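Local coordinates for AB hydrolase-1 domain-containing protein (Thermoplasma acidophilum DSM 1728, PDB 3BDI), which is of unknown function but, as a member of the alpha/beta hydrolase superfamily (ABHD14 family), probably catalyses a hydrolytic reaction, at residues Lys20-Ser25 / Asn58-Asp63; Ile30-Gly35 / Val103-Ser108; Ala86-Arg91 / Leu119-Ile124; Asp126-Val131 / Lys144-Lys149; Lys149-Trp154 / Arg198-Phe203. All blocks are in the same frame, centred on the assembly; numbering follows the deposited sequence.

Contact 1 (Lys20-Ser25 / Asn58-Asp63)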
# COMPACT_ATOMS: atom_id res chain seq x y z
N LYS A 20 -12.47 -4.41 -4.91
CA LYS A 20 -12.78 -4.12 -3.51
C LYS A 20 -13.61 -5.21 -2.90
O LYS A 20 -14.34 -5.86 -3.60
CB LYS A 20 -13.48 -2.77 -3.35
CG LYS A 20 -14.87 -2.74 -3.92
CD LYS A 20 -15.47 -1.35 -3.89
CE LYS A 20 -16.93 -1.35 -4.31
NZ LYS A 20 -17.50 0.04 -4.52
N MSE A 21 -13.45 -5.39 -1.59
CA MSE A 21 -14.31 -6.28 -0.80
C MSE A 21 -14.72 -5.52 0.45
O MSE A 21 -13.92 -5.27 1.32
CB MSE A 21 -13.54 -7.54 -0.46
CG MSE A 21 -14.39 -8.58 0.28
SE MSE A 21 -13.61 -10.33 0.51
CE MSE A 21 -13.87 -11.08 -1.24
N VAL A 22 -15.97 -5.10 0.46
CA VAL A 22 -16.40 -4.19 1.52
C VAL A 22 -17.80 -4.56 2.05
O VAL A 22 -18.58 -5.18 1.34
CB VAL A 22 -16.43 -2.73 0.98
CG1 VAL A 22 -15.04 -2.32 0.40
CG2 VAL A 22 -17.47 -2.60 -0.05
N THR A 23 -18.08 -4.12 3.26
CA THR A 23 -19.43 -4.17 3.81
C THR A 23 -19.62 -2.89 4.63
O THR A 23 -18.67 -2.43 5.27
CB THR A 23 -19.65 -5.46 4.62
OG1 THR A 23 -21.02 -5.50 5.06
CG2 THR A 23 -18.69 -5.55 5.81
N ASP A 24 -20.84 -2.34 4.62
CA ASP A 24 -21.15 -1.05 5.25
C ASP A 24 -20.96 -1.02 6.76
O ASP A 24 -20.85 0.05 7.33
CB ASP A 24 -22.58 -0.58 4.90
N SER A 25 -20.93 -2.20 7.40
CA SER A 25 -20.67 -2.40 8.84
C SER A 25 -19.23 -2.28 9.30
O SER A 25 -18.96 -1.97 10.46
CB SER A 25 -21.13 -3.83 9.26
OG SER A 25 -22.01 -4.47 8.32
N ASN A 58 -12.51 -3.32 5.41
CA ASN A 58 -12.92 -3.07 4.03
C ASN A 58 -11.63 -2.93 3.22
O ASN A 58 -10.74 -2.20 3.61
CB ASN A 58 -13.77 -1.81 3.94
CG ASN A 58 -15.19 -2.07 4.37
OD1 ASN A 58 -15.65 -3.20 4.41
ND2 ASN A 58 -15.92 -1.00 4.61
N VAL A 59 -11.57 -3.63 2.09
CA VAL A 59 -10.35 -3.72 1.28
C VAL A 59 -10.55 -3.10 -0.12
O VAL A 59 -11.47 -3.45 -0.83
CB VAL A 59 -9.88 -5.17 1.12
CG1 VAL A 59 -8.50 -5.23 0.45
CG2 VAL A 59 -9.86 -5.88 2.48
N TYR A 60 -9.63 -2.20 -0.47
CA TYR A 60 -9.69 -1.49 -1.76
C TYR A 60 -8.34 -1.63 -2.45
O TYR A 60 -7.31 -1.50 -1.79
CB TYR A 60 -9.93 -0.00 -1.53
CG TYR A 60 -11.20 0.31 -0.78
CD1 TYR A 60 -11.24 0.33 0.60
CD2 TYR A 60 -12.37 0.54 -1.47
CE1 TYR A 60 -12.42 0.61 1.28
CE2 TYR A 60 -13.56 0.85 -0.77
CZ TYR A 60 -13.55 0.85 0.59
OH TYR A 60 -14.74 1.13 1.29
N ALA A 61 -8.31 -1.87 -3.76
CA ALA A 61 -7.03 -1.95 -4.47
C ALA A 61 -7.20 -1.43 -5.90
O ALA A 61 -7.85 -2.09 -6.71
CB ALA A 61 -6.54 -3.40 -4.53
N PRO A 62 -6.68 -0.25 -6.22
CA PRO A 62 -6.73 0.27 -7.60
C PRO A 62 -5.50 -0.07 -8.42
O PRO A 62 -4.43 -0.36 -7.88
CB PRO A 62 -6.76 1.77 -7.38
CG PRO A 62 -5.93 1.98 -6.16
CD PRO A 62 -6.06 0.72 -5.29
N ASP A 63 -5.66 0.00 -9.74
CA ASP A 63 -4.51 0.11 -10.66
C ASP A 63 -4.14 1.59 -10.69
O ASP A 63 -5.02 2.46 -10.89
CB ASP A 63 -4.81 -0.40 -12.03
CG ASP A 63 -4.99 -1.91 -12.08
OD1 ASP A 63 -4.72 -2.60 -11.09
OD2 ASP A 63 -5.41 -2.40 -13.16
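Asn-58 reaches beyond the paired part of the strands and grips the backbone of Thr-23 with both ends of its amide. OD1 of Asn-58 accepts the N-H of Thr-23 at 2.8 Å from N, the donor standing above the side-chain carbonyl plane. ND2 of Asn-58 gives a longer bond of 3.2 Å to Thr-23 O, which lies in the plane of the amide. Asn-26 ND2 also donates to OD1, which thus takes two N-H groups, while ND2 is held by Thr-23 O; together they fix the rotation of the amide. A leucine in place of Asn-58 would probably leave the N-H and carbonyl of Thr-23 without these partners and set the chain leaving the strand freer to move. Val-22, one residue before Thr-23, packs beside this: its CG1, beside the backbone N (chi1 -56°), sits over one face of the Tyr-60 ring, 3.5 Å from Tyr-60 CZ, the two side chains crossing at about a right angle. Val-59 forms the antiparallel hydrogen-bonded pair with Met-21, a selenomethionine: Met-21 N lies 2.9 Å from Val-59 O, and Val-59 N returns a nearly straight bond to Met-21 O. Strand 57-62 lies between antiparallel strand 14-21 and parallel strand 28-33. Helix 48-53 covers the face bearing Met-21 and Val-59, while Tyr-60 on the opposite face meets Tyr-93 of helix 83-96.

Contact 2 (Ile30-Gly35 / Val103-Ser108)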
# COMPACT_ATOMS: atom_id res chain seq x y z
N ILE A 30 -8.59 -0.76 4.58
CA ILE A 30 -7.24 -0.86 4.09
C ILE A 30 -7.26 -0.75 2.55
O ILE A 30 -8.15 -1.29 1.89
CB ILE A 30 -6.50 -2.16 4.57
CG1 ILE A 30 -5.02 -2.11 4.19
CG2 ILE A 30 -7.24 -3.42 4.07
CD1 ILE A 30 -4.16 -3.29 4.76
N ALA A 31 -6.33 0.02 2.04
CA ALA A 31 -6.16 0.21 0.59
C ALA A 31 -4.74 -0.22 0.22
O ALA A 31 -3.79 0.07 0.94
CB ALA A 31 -6.40 1.69 0.21
N LEU A 32 -4.63 -0.93 -0.90
CA LEU A 32 -3.43 -1.61 -1.38
C LEU A 32 -2.96 -0.99 -2.67
O LEU A 32 -3.74 -0.87 -3.60
CB LEU A 32 -3.70 -3.09 -1.63
CG LEU A 32 -4.56 -3.86 -0.64
CD1 LEU A 32 -4.74 -5.32 -1.07
CD2 LEU A 32 -4.06 -3.80 0.76
N PHE A 33 -1.67 -0.66 -2.73
CA PHE A 33 -1.06 0.06 -3.89
C PHE A 33 0.13 -0.74 -4.40
O PHE A 33 1.08 -1.01 -3.69
CB PHE A 33 -0.71 1.50 -3.50
CG PHE A 33 -1.89 2.26 -2.99
CD1 PHE A 33 -2.78 2.84 -3.86
CD2 PHE A 33 -2.16 2.30 -1.63
CE1 PHE A 33 -3.92 3.47 -3.39
CE2 PHE A 33 -3.28 2.93 -1.18
CZ PHE A 33 -4.15 3.52 -2.04
N HIS A 34 0.03 -1.14 -5.67
CA HIS A 34 0.96 -2.06 -6.30
C HIS A 34 2.31 -1.42 -6.70
O HIS A 34 2.47 -0.21 -6.80
CB HIS A 34 0.25 -2.72 -7.48
CG HIS A 34 -0.10 -1.77 -8.56
ND1 HIS A 34 0.85 -1.25 -9.43
CD2 HIS A 34 -1.28 -1.21 -8.89
CE1 HIS A 34 0.24 -0.39 -10.23
NE2 HIS A 34 -1.05 -0.34 -9.92
N GLY A 35 3.24 -2.31 -7.02
CA GLY A 35 4.53 -1.96 -7.59
C GLY A 35 4.49 -1.76 -9.08
O GLY A 35 3.49 -2.05 -9.74
N VAL A 103 -5.96 2.37 6.73
CA VAL A 103 -4.60 1.79 6.64
C VAL A 103 -4.21 1.78 5.14
O VAL A 103 -5.09 1.57 4.28
CB VAL A 103 -4.54 0.37 7.20
CG1 VAL A 103 -3.16 -0.22 7.02
CG2 VAL A 103 -4.90 0.39 8.73
N ILE A 104 -2.97 2.12 4.84
CA ILE A 104 -2.51 2.05 3.44
C ILE A 104 -1.27 1.18 3.36
O ILE A 104 -0.34 1.30 4.18
CB ILE A 104 -2.35 3.46 2.85
CG1 ILE A 104 -1.37 4.31 3.65
CG2 ILE A 104 -3.73 4.12 2.72
CD1 ILE A 104 -1.16 5.72 3.06
N MSE A 105 -1.32 0.25 2.42
CA MSE A 105 -0.23 -0.67 2.14
C MSE A 105 0.29 -0.41 0.76
O MSE A 105 -0.51 -0.15 -0.14
CB MSE A 105 -0.73 -2.11 2.23
CG MSE A 105 0.26 -3.13 1.70
SE MSE A 105 -0.29 -4.95 2.11
CE MSE A 105 -0.00 -5.70 0.36
N GLY A 106 1.60 -0.42 0.61
CA GLY A 106 2.21 -0.25 -0.70
C GLY A 106 3.41 -1.15 -0.88
O GLY A 106 4.25 -1.30 0.03
N ALA A 107 3.53 -1.70 -2.09
CA ALA A 107 4.69 -2.48 -2.47
C ALA A 107 5.57 -1.69 -3.42
O ALA A 107 5.11 -1.16 -4.41
CB ALA A 107 4.25 -3.76 -3.14
N SER A 108 6.87 -1.58 -3.11
CA SER A 108 7.88 -1.06 -4.04
C SER A 108 7.52 0.41 -4.35
O SER A 108 7.46 1.22 -3.41
CB SER A 108 8.07 -1.99 -5.21
OG SER A 108 9.24 -1.68 -5.94
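Ile-30 to Phe-33 pair residue for residue with Val-103 to Gly-106, two neighbouring parallel strands at the centre of the alpha/beta hydrolase sheet. Four backbone bonds alternate between them: Ala-31 N to Val-103 O, Met-105 N to Ala-31 O (2.9 Å, N-H...O 176°), Phe-33 N to Met-105 O, and Ala-107 N to Phe-33 O (3.0 Å). CA-H...O contacts run alongside, as from Gly-106 CA to Phe-33 O at 3.3 Å. Apolar side chains pack on both faces. On one, Ile-30 CG1 lies 3.9 Å from Val-103 CG1, and Leu-32 CD2 meets Met-105 CB at 4.0 Å, on the side covered by helix 48-53. On the other, Phe-33, its CG anti to the carbonyl carbon, turns its ring edge to the second strand: Met-105 O lies at that edge, 3.3 Å from Phe-33 CD2, and CE2 is 4.1 Å from Ile-104 CG2. Val-114 of helix 109-120 also touches the ring. An alanine at Phe-33 would probably open a gap beside Ile-104 and Val-114 and leave Ile-104 CG2 without its aromatic neighbour. Beyond the strands the polar groups turn to partners elsewhere. His-34 ND1 donates to Gly-35 O. Ser-108 occupies the middle of a GxSxG pattern with Gly-106, and its strained backbone (phi 63°, psi -123°) fits a nucleophile elbow at the head of helix 109-120. Its OG is hydrogen-bonded to His-186 NE2, consistent with a Ser-His-Asp triad. Gly-35 CA approaches the preceding carbonyl, Ala-107 O, to 3.3 Å.

Contact 3 (Ala86-Arg91 / Leu119-Ile124)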
# COMPACT_ATOMS: atom_id res chain seq x y z
N ALA A 86 1.23 11.20 -6.44
CA ALA A 86 0.70 9.97 -5.90
C ALA A 86 0.05 10.16 -4.54
O ALA A 86 -0.91 9.49 -4.24
CB ALA A 86 1.78 8.92 -5.81
N ALA A 87 0.55 11.08 -3.71
CA ALA A 87 -0.16 11.39 -2.46
C ALA A 87 -1.54 11.98 -2.72
O ALA A 87 -2.52 11.67 -2.04
CB ALA A 87 0.72 12.36 -1.59
N GLU A 88 -1.60 12.90 -3.69
CA GLU A 88 -2.89 13.44 -4.15
C GLU A 88 -3.80 12.31 -4.60
O GLU A 88 -4.95 12.22 -4.18
CB GLU A 88 -2.72 14.43 -5.30
CG GLU A 88 -2.01 15.72 -4.93
CD GLU A 88 -2.64 16.39 -3.78
OE1 GLU A 88 -3.87 16.67 -3.81
OE2 GLU A 88 -1.88 16.68 -2.85
N PHE A 89 -3.26 11.40 -5.41
CA PHE A 89 -4.05 10.27 -5.87
C PHE A 89 -4.63 9.49 -4.71
O PHE A 89 -5.81 9.20 -4.68
CB PHE A 89 -3.28 9.31 -6.76
CG PHE A 89 -4.13 8.17 -7.20
CD1 PHE A 89 -5.13 8.34 -8.11
CD2 PHE A 89 -3.96 6.92 -6.62
CE1 PHE A 89 -5.96 7.28 -8.43
CE2 PHE A 89 -4.77 5.88 -6.96
CZ PHE A 89 -5.76 6.07 -7.87
N ILE A 90 -3.78 9.11 -3.74
CA ILE A 90 -4.28 8.25 -2.67
C ILE A 90 -5.37 8.94 -1.83
O ILE A 90 -6.43 8.36 -1.55
CB ILE A 90 -3.13 7.67 -1.82
CG1 ILE A 90 -2.33 6.72 -2.71
CG2 ILE A 90 -3.69 6.98 -0.53
CD1 ILE A 90 -1.13 6.04 -2.06
N ARG A 91 -5.13 10.21 -1.50
CA ARG A 91 -6.15 11.02 -0.81
C ARG A 91 -7.46 11.07 -1.59
O ARG A 91 -8.53 10.82 -1.05
CB ARG A 91 -5.63 12.42 -0.59
CG ARG A 91 -6.58 13.29 0.20
CD ARG A 91 -6.06 14.68 0.28
NE ARG A 91 -6.50 15.51 -0.84
CZ ARG A 91 -5.81 15.77 -1.94
NH1 ARG A 91 -4.63 15.23 -2.18
NH2 ARG A 91 -6.33 16.59 -2.84
N LEU A 119 3.24 11.49 4.87
CA LEU A 119 3.97 12.76 5.09
C LEU A 119 3.09 13.96 4.74
O LEU A 119 3.16 14.98 5.42
CB LEU A 119 5.27 12.80 4.28
CG LEU A 119 6.29 11.73 4.64
CD1 LEU A 119 7.51 11.80 3.70
CD2 LEU A 119 6.69 11.83 6.10
N GLN A 120 2.25 13.84 3.72
CA GLN A 120 1.43 14.96 3.24
C GLN A 120 0.11 15.09 3.95
O GLN A 120 -0.31 16.22 4.27
CB GLN A 120 1.15 14.83 1.75
CG GLN A 120 2.35 14.94 0.87
CD GLN A 120 2.83 16.37 0.66
OE1 GLN A 120 3.68 16.87 1.39
NE2 GLN A 120 2.28 17.02 -0.35
N TYR A 121 -0.54 13.96 4.22
CA TYR A 121 -1.90 13.88 4.69
C TYR A 121 -1.99 12.88 5.84
O TYR A 121 -2.72 11.89 5.81
CB TYR A 121 -2.82 13.43 3.54
CG TYR A 121 -2.78 14.36 2.36
CD1 TYR A 121 -3.17 15.69 2.51
CD2 TYR A 121 -2.34 13.94 1.10
CE1 TYR A 121 -3.11 16.57 1.44
CE2 TYR A 121 -2.31 14.80 0.03
CZ TYR A 121 -2.68 16.12 0.20
OH TYR A 121 -2.68 17.04 -0.85
N PRO A 122 -1.26 13.16 6.92
CA PRO A 122 -1.23 12.18 8.00
C PRO A 122 -2.57 11.88 8.64
O PRO A 122 -2.77 10.81 9.21
CB PRO A 122 -0.26 12.80 9.02
CG PRO A 122 -0.27 14.25 8.72
CD PRO A 122 -0.40 14.32 7.20
N ASP A 123 -3.50 12.84 8.56
CA ASP A 123 -4.79 12.67 9.22
C ASP A 123 -5.70 11.65 8.57
O ASP A 123 -6.68 11.21 9.17
CB ASP A 123 -5.48 14.03 9.39
CG ASP A 123 -4.64 15.00 10.23
OD1 ASP A 123 -4.01 14.55 11.23
OD2 ASP A 123 -4.58 16.19 9.88
N ILE A 124 -5.34 11.22 7.35
CA ILE A 124 -6.13 10.19 6.68
C ILE A 124 -5.59 8.76 6.87
O ILE A 124 -6.24 7.79 6.42
CB ILE A 124 -6.36 10.50 5.17
CG1 ILE A 124 -5.14 10.24 4.31
CG2 ILE A 124 -6.81 11.97 4.98
CD1 ILE A 124 -5.38 10.47 2.81
O HOH W 1 0.62 15.98 -2.41
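Arg-91 runs extended as far as CD (chi1 -176°, chi2 -175°), which lays CD over the Tyr-121 ring; CG of Tyr-121 is anti to its carbonyl carbon. They join helix 83-96 to the end of helix 109-120, two helices that pack side by side on one face of the alpha/beta hydrolase sheet. In the conformer given, Arg-91 CD stands over the centre of the phenol ring, 3.5 Å from the Tyr-121 centroid and 5° off the normal, a CH-pi contact. Gln-120 CB lies over the opposite face, offset toward the rim, so in this conformer the ring lies between an arginine methylene and a glutamine methylene. Glu-88 likewise has a second conformer. In the one given, a water joins Glu-88 OE2 to Gln-120 NE2; the very short approaches of Glu-88 to Tyr-121 OH and to the guanidinium are doubtful. Ala-87 CB touches Gln-120 CG at 3.9 Å and Tyr-121 CE2 at 4.2 Å, with Met-116 and Thr-117 of helix 109-120 also against Ala-87. Tyr-121 is where the chain leaves the helix, and the short 3-10 turn 122-124 that follows carries Ile-124 back toward Arg-91. There Ile-124 CD1 ends 3.7 Å from Arg-91 CA.

Contact 4 (Asp126-Val131 / Lys144-Lys149)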
# COMPACT_ATOMS: atom_id res chain seq x y z
N ASP A 126 -4.40 5.55 9.02
CA ASP A 126 -4.54 4.79 10.29
C ASP A 126 -3.31 3.92 10.61
O ASP A 126 -3.14 3.49 11.76
CB ASP A 126 -5.75 3.89 10.27
CG ASP A 126 -7.08 4.64 10.35
OD1 ASP A 126 -7.11 5.73 10.92
OD2 ASP A 126 -8.10 4.09 9.85
N GLY A 127 -2.47 3.63 9.62
CA GLY A 127 -1.32 2.74 9.74
C GLY A 127 -0.72 2.55 8.36
O GLY A 127 -1.42 2.80 7.35
N ILE A 128 0.52 2.11 8.32
CA ILE A 128 1.26 1.90 7.05
C ILE A 128 1.78 0.47 7.00
O ILE A 128 2.34 -0.02 8.00
CB ILE A 128 2.52 2.83 6.98
CG1 ILE A 128 2.10 4.30 6.95
CG2 ILE A 128 3.41 2.52 5.74
CD1 ILE A 128 3.26 5.25 7.13
N ILE A 129 1.64 -0.18 5.84
CA ILE A 129 2.43 -1.36 5.52
C ILE A 129 3.21 -1.02 4.26
O ILE A 129 2.63 -0.59 3.28
CB ILE A 129 1.56 -2.61 5.21
CG1 ILE A 129 0.70 -2.99 6.44
CG2 ILE A 129 2.44 -3.80 4.85
CD1 ILE A 129 -0.31 -4.11 6.21
N ALA A 130 4.51 -1.16 4.31
CA ALA A 130 5.36 -0.85 3.16
C ALA A 130 6.28 -2.01 2.90
O ALA A 130 7.05 -2.43 3.79
CB ALA A 130 6.15 0.43 3.40
N VAL A 131 6.17 -2.58 1.72
CA VAL A 131 6.93 -3.74 1.30
C VAL A 131 8.09 -3.24 0.45
O VAL A 131 7.90 -2.87 -0.71
CB VAL A 131 6.07 -4.74 0.50
CG1 VAL A 131 6.81 -6.09 0.33
CG2 VAL A 131 4.71 -4.96 1.19
N LYS A 144 11.15 10.63 9.69
CA LYS A 144 11.37 10.59 11.12
C LYS A 144 10.17 11.08 11.93
O LYS A 144 10.03 10.65 13.09
CB LYS A 144 12.68 11.31 11.55
CG LYS A 144 12.67 12.79 11.56
CD LYS A 144 14.04 13.35 12.05
CE LYS A 144 14.05 14.86 12.05
NZ LYS A 144 15.22 15.47 12.76
N LYS A 145 9.30 11.86 11.29
CA LYS A 145 8.11 12.43 11.90
C LYS A 145 6.88 11.52 11.95
O LYS A 145 5.95 11.77 12.72
CB LYS A 145 7.76 13.75 11.22
N ILE A 146 6.87 10.46 11.15
CA ILE A 146 5.70 9.58 11.09
C ILE A 146 5.32 9.01 12.44
O ILE A 146 6.11 8.36 13.13
CB ILE A 146 5.91 8.43 10.05
CG1 ILE A 146 5.99 9.03 8.64
CG2 ILE A 146 4.79 7.41 10.08
CD1 ILE A 146 6.54 8.02 7.56
N ARG A 147 4.06 9.22 12.84
CA ARG A 147 3.58 8.68 14.10
C ARG A 147 2.79 7.38 14.00
O ARG A 147 2.56 6.70 14.98
CB ARG A 147 2.72 9.75 14.77
CG ARG A 147 3.43 11.09 14.97
CD ARG A 147 4.70 11.00 15.85
NE ARG A 147 5.29 12.31 16.18
CZ ARG A 147 6.06 13.03 15.36
N GLN A 148 2.31 7.05 12.78
CA GLN A 148 1.53 5.83 12.58
C GLN A 148 2.32 4.57 12.86
O GLN A 148 3.54 4.53 12.59
CB GLN A 148 1.06 5.77 11.12
CG GLN A 148 -0.16 6.65 10.82
CD GLN A 148 0.14 8.11 10.61
OE1 GLN A 148 1.29 8.56 10.67
NE2 GLN A 148 -0.90 8.88 10.36
N LYS A 149 1.62 3.57 13.38
CA LYS A 149 2.14 2.21 13.42
C LYS A 149 2.50 1.86 11.98
O LYS A 149 1.65 2.01 11.10
CB LYS A 149 1.12 1.20 13.99
CG LYS A 149 0.96 1.27 15.53
CD LYS A 149 0.04 0.21 16.14
CE LYS A 149 -0.09 0.42 17.64
NZ LYS A 149 -1.01 -0.54 18.34
O HOH W 2 -1.27 3.94 13.64
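Ile-128 and Lys-149 share a backbone hydrogen bond where the loop after helix 140-143 returns to the sheet and leads into strand 150-155 beside the parallel strand 125-131, as successive strands do in the alpha/beta hydrolase fold. Ile-128 N lies 3.0 Å from Lys-149 O, with an N-H...O angle of 163° and the donor in the carbonyl plane. The same oxygen receives a CA-H...O contact from Gly-127 CA at 3.3 Å. Around this bond, side chains from the loop close on the strand. Ile-128 CD1 meets Ile-146 CG2 at 4.0 Å, the two side chains crossing at about a right angle. Gln-148 sets its aliphatic part against the glycine backbone, with CG 4.0 Å from Gly-127 N. Beyond CG the chain bends (chi2 79°), and the terminal NE2 is hydrogen-bonded to Val-125 O, while the backbone oxygen of Gln-148 accepts from Thr-150 OG1. Thus Gln-148 is tied at both its side chain and its carbonyl. Helix 109-120 lies behind the isoleucines, Ile-128 touching Val-114 and Thr-118 and Ile-146 touching Leu-119. Lys-149 sends its side chain elsewhere, NZ making a salt bridge with the C-terminal carboxylate of Leu-207. Beside the exposed Asp-126, a water bridges the two segments, donating to Asp-126 O at 2.7 Å and accepting from Lys-149 N at 2.9 Å.

Contact 5 (Lys149-Trp154 / Arg198-Phe203)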
# COMPACT_ATOMS: atom_id res chain seq x y z
N LYS A 149 1.62 3.57 13.38
CA LYS A 149 2.14 2.21 13.42
C LYS A 149 2.50 1.86 11.98
O LYS A 149 1.65 2.01 11.10
CB LYS A 149 1.12 1.20 13.99
CG LYS A 149 0.96 1.27 15.53
CD LYS A 149 0.04 0.21 16.14
CE LYS A 149 -0.09 0.42 17.64
NZ LYS A 149 -1.01 -0.54 18.34
N THR A 150 3.69 1.31 11.78
CA THR A 150 4.22 0.99 10.47
C THR A 150 4.84 -0.40 10.46
O THR A 150 5.61 -0.73 11.34
CB THR A 150 5.30 2.04 10.09
OG1 THR A 150 4.70 3.35 10.00
CG2 THR A 150 5.99 1.74 8.78
N LEU A 151 4.48 -1.21 9.47
CA LEU A 151 5.11 -2.48 9.21
C LEU A 151 5.93 -2.35 7.94
O LEU A 151 5.40 -1.98 6.89
CB LEU A 151 4.05 -3.56 9.02
CG LEU A 151 4.51 -4.97 8.63
CD1 LEU A 151 5.28 -5.58 9.78
CD2 LEU A 151 3.33 -5.85 8.21
N LEU A 152 7.22 -2.64 8.06
CA LEU A 152 8.15 -2.73 6.94
C LEU A 152 8.43 -4.19 6.68
O LEU A 152 8.81 -4.95 7.57
CB LEU A 152 9.46 -2.02 7.32
CG LEU A 152 9.34 -0.54 7.61
CD1 LEU A 152 10.63 0.04 8.18
CD2 LEU A 152 8.93 0.29 6.43
N VAL A 153 8.18 -4.63 5.44
CA VAL A 153 8.36 -6.03 5.02
C VAL A 153 9.40 -6.05 3.94
O VAL A 153 9.31 -5.31 2.99
CB VAL A 153 7.04 -6.66 4.52
CG1 VAL A 153 7.29 -8.11 4.15
CG2 VAL A 153 5.93 -6.57 5.59
N TRP A 154 10.39 -6.93 4.08
CA TRP A 154 11.40 -7.11 3.06
C TRP A 154 11.64 -8.60 2.87
O TRP A 154 11.62 -9.35 3.84
CB TRP A 154 12.76 -6.50 3.48
CG TRP A 154 13.26 -5.33 2.70
CD1 TRP A 154 14.15 -5.33 1.64
CD2 TRP A 154 12.97 -3.96 2.96
NE1 TRP A 154 14.40 -4.07 1.24
CE2 TRP A 154 13.71 -3.20 2.04
CE3 TRP A 154 12.16 -3.31 3.89
CZ2 TRP A 154 13.67 -1.79 2.05
CZ3 TRP A 154 12.12 -1.95 3.90
CH2 TRP A 154 12.87 -1.20 2.99
N ARG A 198 0.56 -14.07 7.11
CA ARG A 198 0.65 -14.28 8.56
C ARG A 198 1.14 -13.01 9.24
O ARG A 198 0.58 -12.57 10.25
CB ARG A 198 1.61 -15.43 8.85
CG ARG A 198 1.60 -15.87 10.31
CD ARG A 198 2.60 -16.97 10.62
NE ARG A 198 3.98 -16.51 10.53
CZ ARG A 198 4.58 -15.72 11.42
NH1 ARG A 198 3.94 -15.28 12.50
NH2 ARG A 198 5.85 -15.36 11.23
N ILE A 199 2.17 -12.40 8.68
CA ILE A 199 2.80 -11.22 9.27
C ILE A 199 1.87 -10.00 9.16
O ILE A 199 1.69 -9.24 10.13
CB ILE A 199 4.16 -10.91 8.61
CG1 ILE A 199 5.19 -11.99 8.96
CG2 ILE A 199 4.66 -9.49 8.98
CD1 ILE A 199 6.31 -11.99 7.92
N THR A 200 1.26 -9.77 7.98
CA THR A 200 0.43 -8.59 7.81
C THR A 200 -0.88 -8.69 8.59
O THR A 200 -1.32 -7.72 9.18
CB THR A 200 0.17 -8.22 6.35
OG1 THR A 200 -0.48 -9.33 5.67
CG2 THR A 200 1.48 -7.75 5.64
N VAL A 201 -1.48 -9.87 8.66
CA VAL A 201 -2.66 -10.06 9.48
C VAL A 201 -2.34 -9.83 10.96
O VAL A 201 -3.12 -9.21 11.68
CB VAL A 201 -3.30 -11.45 9.23
CG1 VAL A 201 -4.33 -11.81 10.33
CG2 VAL A 201 -3.95 -11.50 7.85
N ASP A 202 -1.21 -10.35 11.42
CA ASP A 202 -0.85 -10.15 12.82
C ASP A 202 -0.68 -8.64 13.13
O ASP A 202 -1.17 -8.14 14.15
CB ASP A 202 0.43 -10.88 13.12
CG ASP A 202 0.79 -10.80 14.54
OD1 ASP A 202 0.14 -11.48 15.38
OD2 ASP A 202 1.68 -10.01 14.81
N PHE A 203 0.00 -7.89 12.25
CA PHE A 203 0.13 -6.47 12.41
C PHE A 203 -1.21 -5.75 12.48
O PHE A 203 -1.47 -4.92 13.33
CB PHE A 203 0.99 -5.91 11.27
CG PHE A 203 1.07 -4.40 11.23
CD1 PHE A 203 1.89 -3.69 12.09
CD2 PHE A 203 0.35 -3.67 10.30
CE1 PHE A 203 1.92 -2.34 12.03
CE2 PHE A 203 0.42 -2.31 10.25
CZ PHE A 203 1.21 -1.66 11.12
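Leu-151 of strand 150-155 and Phe-203 of helix 193-205 meet in an apolar helix-on-sheet contact, the helix lying along the strand, on one face of the central sheet. The short strand and helix segments run antiparallel, at 174°, with their axes 10.0 Å apart, and no hydrogen bond crosses between them. Leu-151 CB stands over the centre of the Phe-203 ring, 3.7 Å from its centroid and 6° off the ring normal, a CH-pi contact made as the two side chains slide past each other in opposite directions. The leucine methyls go to the previous turn of the helix: CG is anti to the backbone N (chi1 176°), and from it CD2 of Leu-151 comes 3.7 Å from Thr-200 CG2, while CD1 lies 4.0 Å from Ile-199 CG2. At its far end the phenyl ring meets the backbone of Lys-149, CZ of Phe-203 lying 3.7 Å from Lys-149 O at the ring edge. Phe-203 is also against Ile-129 of the adjacent strand 125-131, and Ile-199 reaches Glu-179 and Val-181 of strand 177-181, so the helix spans three strands. Thr-200 OG1 is hydrogen-bonded to Phe-196 O and to Tyr-52 OH, linking this helix to helix 48-53 on the same side. A C-terminal helix packed on the sheet beside the first helix is a hallmark of the alpha/beta hydrolase fold.

In the fold
From the N terminus, contact 1 closes the loop from strand 14-21 to strand 57-62 and ties the antiparallel edge region to the parallel core. Contact 2 opens within that loop, at strand 28-33, and closes only at strand 102-107, so the two cross. Contact 3, joining helix 83-96 to the end of helix 109-120, opens inside contact 2 and closes beyond it, crossing it in turn; it lies in series after contact 1. Contacts 4 and 5 then follow in series. Contact 4 closes the loop between strand 125-131 and the approach to 150-155, and contact 5, sharing Lys-149, carries this strand to the C-terminal helix 193-205.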